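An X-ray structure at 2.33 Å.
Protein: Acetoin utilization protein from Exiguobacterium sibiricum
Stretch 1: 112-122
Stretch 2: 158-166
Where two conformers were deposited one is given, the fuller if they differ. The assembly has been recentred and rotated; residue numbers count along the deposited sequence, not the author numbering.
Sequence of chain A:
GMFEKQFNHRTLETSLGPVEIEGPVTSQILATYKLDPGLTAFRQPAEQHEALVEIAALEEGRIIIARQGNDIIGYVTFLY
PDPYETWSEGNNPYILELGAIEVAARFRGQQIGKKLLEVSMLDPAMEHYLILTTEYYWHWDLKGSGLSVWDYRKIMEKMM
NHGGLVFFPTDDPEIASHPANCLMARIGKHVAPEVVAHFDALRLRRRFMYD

Stretch 1 (112-122) IGKKLLEVSML
Stretch 2 (158-166) KMMNHGGLV

Glycines on both sides let the backbones close in: G113 and G163 each occupy a spot where a CB would clash, at 2.4 Å from M159 SE for G113 and 2.8 Å from L117 CD1 for G163. The helix of stretch 1, beginning at I112 (phi/psi near -60/-45), and helix 158-162, the last turns of a helix begun earlier, run nearly parallel, their N-to-C directions 25° apart (signed crossing -25°) and their axes 8.6 Å apart at closest approach. In register, the CA atoms of K114 and M159 lie 5.7 Å apart, those of L117 and G163 5.0 Å. No hydrogen bond links the modelled atoms across the stretches; packing over 392 Å² of buried surface holds them together.

L117 (m, t), buried and pointing toward stretch 2, is the centre. Its CB sits 3.8 Å from G163 CA, while its CD1 reaches 3.3 Å from M159 O, 4.3 Å from M159 CG and 4.2 Å from M160 SE. Selenomethionine M159 (t, t, p) extends its flexible chain so that SE rests 3.8 Å from G113 CA. M160 (m, m, t) starts away from stretch 1. K114 (chi1 m, modelled only to CG), partly exposed, places CG 3.6 Å from ND1 of the exposed H162, oblique to the ring; H162 has chi1 -80° and chi2 113°.

Beyond the helix end, G163 (-85/-2) and G164 (98/-5) form a Schellman turn, with G164 N to N161 O at 2.9 Å and L165 N to M160 O at 3.1 Å. Glycine suits the positive phi of G164. The N161 side chain steadies the turn through ND2 to L165 O, 2.7 Å. Selenomethionine M121 (m, m, t), pointing toward stretch 2, packs against this turn, with CG 3.7 Å from G163 O and CE 4.4 Å from CD1 of L165 (m, p).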

# COMPACT_ATOMS: atom_id res chain seq x y z
N ILE A 112 10.19 9.36 0.59
CA ILE A 112 8.93 9.48 1.29
C ILE A 112 8.22 8.14 1.37
O ILE A 112 7.66 7.79 2.41
CB ILE A 112 8.02 10.52 0.63
CG1 ILE A 112 8.58 11.93 0.92
CG2 ILE A 112 6.57 10.39 1.15
CD1 ILE A 112 7.84 13.03 0.25
N GLY A 113 8.25 7.38 0.27
CA GLY A 113 7.64 6.05 0.23
C GLY A 113 8.18 5.16 1.32
O GLY A 113 7.43 4.55 2.06
N LYS A 114 9.51 5.12 1.43
CA LYS A 114 10.19 4.35 2.48
C LYS A 114 9.64 4.69 3.86
O LYS A 114 9.28 3.80 4.63
CB LYS A 114 11.72 4.61 2.45
CG LYS A 114 12.47 3.94 1.29
N LYS A 115 9.58 5.99 4.17
CA LYS A 115 9.10 6.44 5.49
C LYS A 115 7.64 6.21 5.67
O LYS A 115 7.18 5.93 6.77
CB LYS A 115 9.41 7.92 5.69
CG LYS A 115 10.71 8.19 6.36
CD LYS A 115 10.64 7.92 7.86
CE LYS A 115 11.94 8.31 8.55
NZ LYS A 115 11.83 8.23 10.02
N LEU A 116 6.88 6.44 4.63
CA LEU A 116 5.47 6.17 4.65
C LEU A 116 5.25 4.73 5.12
O LEU A 116 4.41 4.47 5.98
CB LEU A 116 4.90 6.35 3.24
CG LEU A 116 3.65 7.20 3.04
CD1 LEU A 116 3.62 8.36 3.93
CD2 LEU A 116 3.58 7.64 1.58
N LEU A 117 6.07 3.80 4.60
CA LEU A 117 5.97 2.39 4.98
C LEU A 117 6.50 2.14 6.40
O LEU A 117 5.93 1.34 7.14
CB LEU A 117 6.73 1.50 3.99
CG LEU A 117 6.15 1.37 2.55
CD1 LEU A 117 7.13 0.62 1.65
CD2 LEU A 117 4.80 0.69 2.56
N GLU A 118 7.58 2.84 6.77
CA GLU A 118 8.15 2.72 8.13
C GLU A 118 7.11 3.06 9.20
O GLU A 118 6.91 2.30 10.14
CB GLU A 118 9.37 3.64 8.30
CG GLU A 118 10.66 3.10 7.72
CD GLU A 118 11.86 4.04 7.97
OE1 GLU A 118 11.90 4.69 9.05
OE2 GLU A 118 12.75 4.12 7.09
N VAL A 119 6.50 4.23 9.06
CA VAL A 119 5.52 4.71 10.03
C VAL A 119 4.30 3.79 10.06
O VAL A 119 3.67 3.62 11.11
CB VAL A 119 5.09 6.16 9.70
CG1 VAL A 119 3.95 6.61 10.63
CG2 VAL A 119 6.27 7.10 9.82
N SER A 120 3.98 3.19 8.92
CA SER A 120 2.88 2.24 8.84
C SER A 120 3.14 0.98 9.68
O SER A 120 2.23 0.44 10.30
CB SER A 120 2.61 1.85 7.38
OG SER A 120 2.07 2.94 6.64
N MSE A 121 4.41 0.53 9.72
CA MSE A 121 4.77 -0.71 10.44
C MSE A 121 5.16 -0.48 11.90
O MSE A 121 5.44 -1.43 12.62
CB MSE A 121 5.92 -1.43 9.71
CG MSE A 121 5.61 -1.79 8.27
SE MSE A 121 3.97 -2.79 8.09
CE MSE A 121 3.74 -2.62 6.25
N LEU A 122 5.16 0.78 12.33
CA LEU A 122 5.48 1.12 13.74
C LEU A 122 4.44 0.54 14.70
O LEU A 122 4.74 0.31 15.88
CB LEU A 122 5.57 2.63 13.93
CG LEU A 122 6.90 3.28 13.55
CD1 LEU A 122 6.86 4.79 13.86
CD2 LEU A 122 8.05 2.62 14.28
N LYS A 158 12.34 -2.33 -4.32
CA LYS A 158 13.25 -2.05 -3.23
C LYS A 158 12.61 -1.11 -2.18
O LYS A 158 12.89 -1.23 -0.99
CB LYS A 158 14.57 -1.50 -3.78
CG LYS A 158 15.35 -2.58 -4.60
CD LYS A 158 16.55 -2.01 -5.38
CE LYS A 158 17.82 -1.97 -4.54
NZ LYS A 158 19.05 -1.82 -5.40
N MSE A 159 11.70 -0.25 -2.63
CA MSE A 159 10.93 0.58 -1.73
C MSE A 159 10.07 -0.29 -0.86
O MSE A 159 10.05 -0.14 0.35
CB MSE A 159 10.05 1.55 -2.49
CG MSE A 159 9.25 2.43 -1.58
SE MSE A 159 7.97 3.47 -2.48
CE MSE A 159 6.78 2.12 -2.96
N MSE A 160 9.32 -1.19 -1.51
CA MSE A 160 8.42 -2.12 -0.81
C MSE A 160 9.21 -3.03 0.16
O MSE A 160 8.74 -3.36 1.24
CB MSE A 160 7.65 -2.96 -1.81
CG MSE A 160 6.60 -2.18 -2.62
SE MSE A 160 5.15 -1.46 -1.47
CE MSE A 160 3.86 -0.83 -2.93
N ASN A 161 10.41 -3.42 -0.25
CA ASN A 161 11.28 -4.25 0.59
C ASN A 161 11.58 -3.56 1.91
O ASN A 161 11.61 -4.20 2.94
CB ASN A 161 12.58 -4.59 -0.14
CG ASN A 161 12.38 -5.58 -1.32
OD1 ASN A 161 13.23 -5.70 -2.20
ND2 ASN A 161 11.26 -6.28 -1.32
N HIS A 162 11.75 -2.24 1.88
CA HIS A 162 12.02 -1.47 3.10
C HIS A 162 10.84 -1.57 4.08
O HIS A 162 11.02 -1.49 5.27
CB HIS A 162 12.32 0.01 2.77
CG HIS A 162 13.73 0.25 2.31
ND1 HIS A 162 14.03 0.66 1.03
CD2 HIS A 162 14.91 0.17 2.97
CE1 HIS A 162 15.34 0.80 0.91
NE2 HIS A 162 15.90 0.51 2.07
N GLY A 163 9.63 -1.75 3.55
CA GLY A 163 8.43 -1.91 4.39
C GLY A 163 8.21 -3.35 4.83
O GLY A 163 7.26 -3.65 5.54
N GLY A 164 9.09 -4.25 4.39
CA GLY A 164 9.01 -5.66 4.77
C GLY A 164 8.33 -6.55 3.73
O GLY A 164 8.26 -7.76 3.90
N LEU A 165 7.81 -5.94 2.66
CA LEU A 165 7.17 -6.71 1.59
C LEU A 165 8.21 -7.35 0.66
O LEU A 165 9.21 -6.73 0.32
CB LEU A 165 6.21 -5.81 0.76
CG LEU A 165 4.86 -5.52 1.42
CD1 LEU A 165 4.99 -4.42 2.44
CD2 LEU A 165 3.82 -5.15 0.38
N VAL A 166 7.94 -8.59 0.25
CA VAL A 166 8.82 -9.34 -0.62
C VAL A 166 8.02 -9.88 -1.80
O VAL A 166 6.86 -10.23 -1.66
CB VAL A 166 9.42 -10.59 0.14
CG1 VAL A 166 10.53 -11.21 -0.64
CG2 VAL A 166 9.90 -10.18 1.51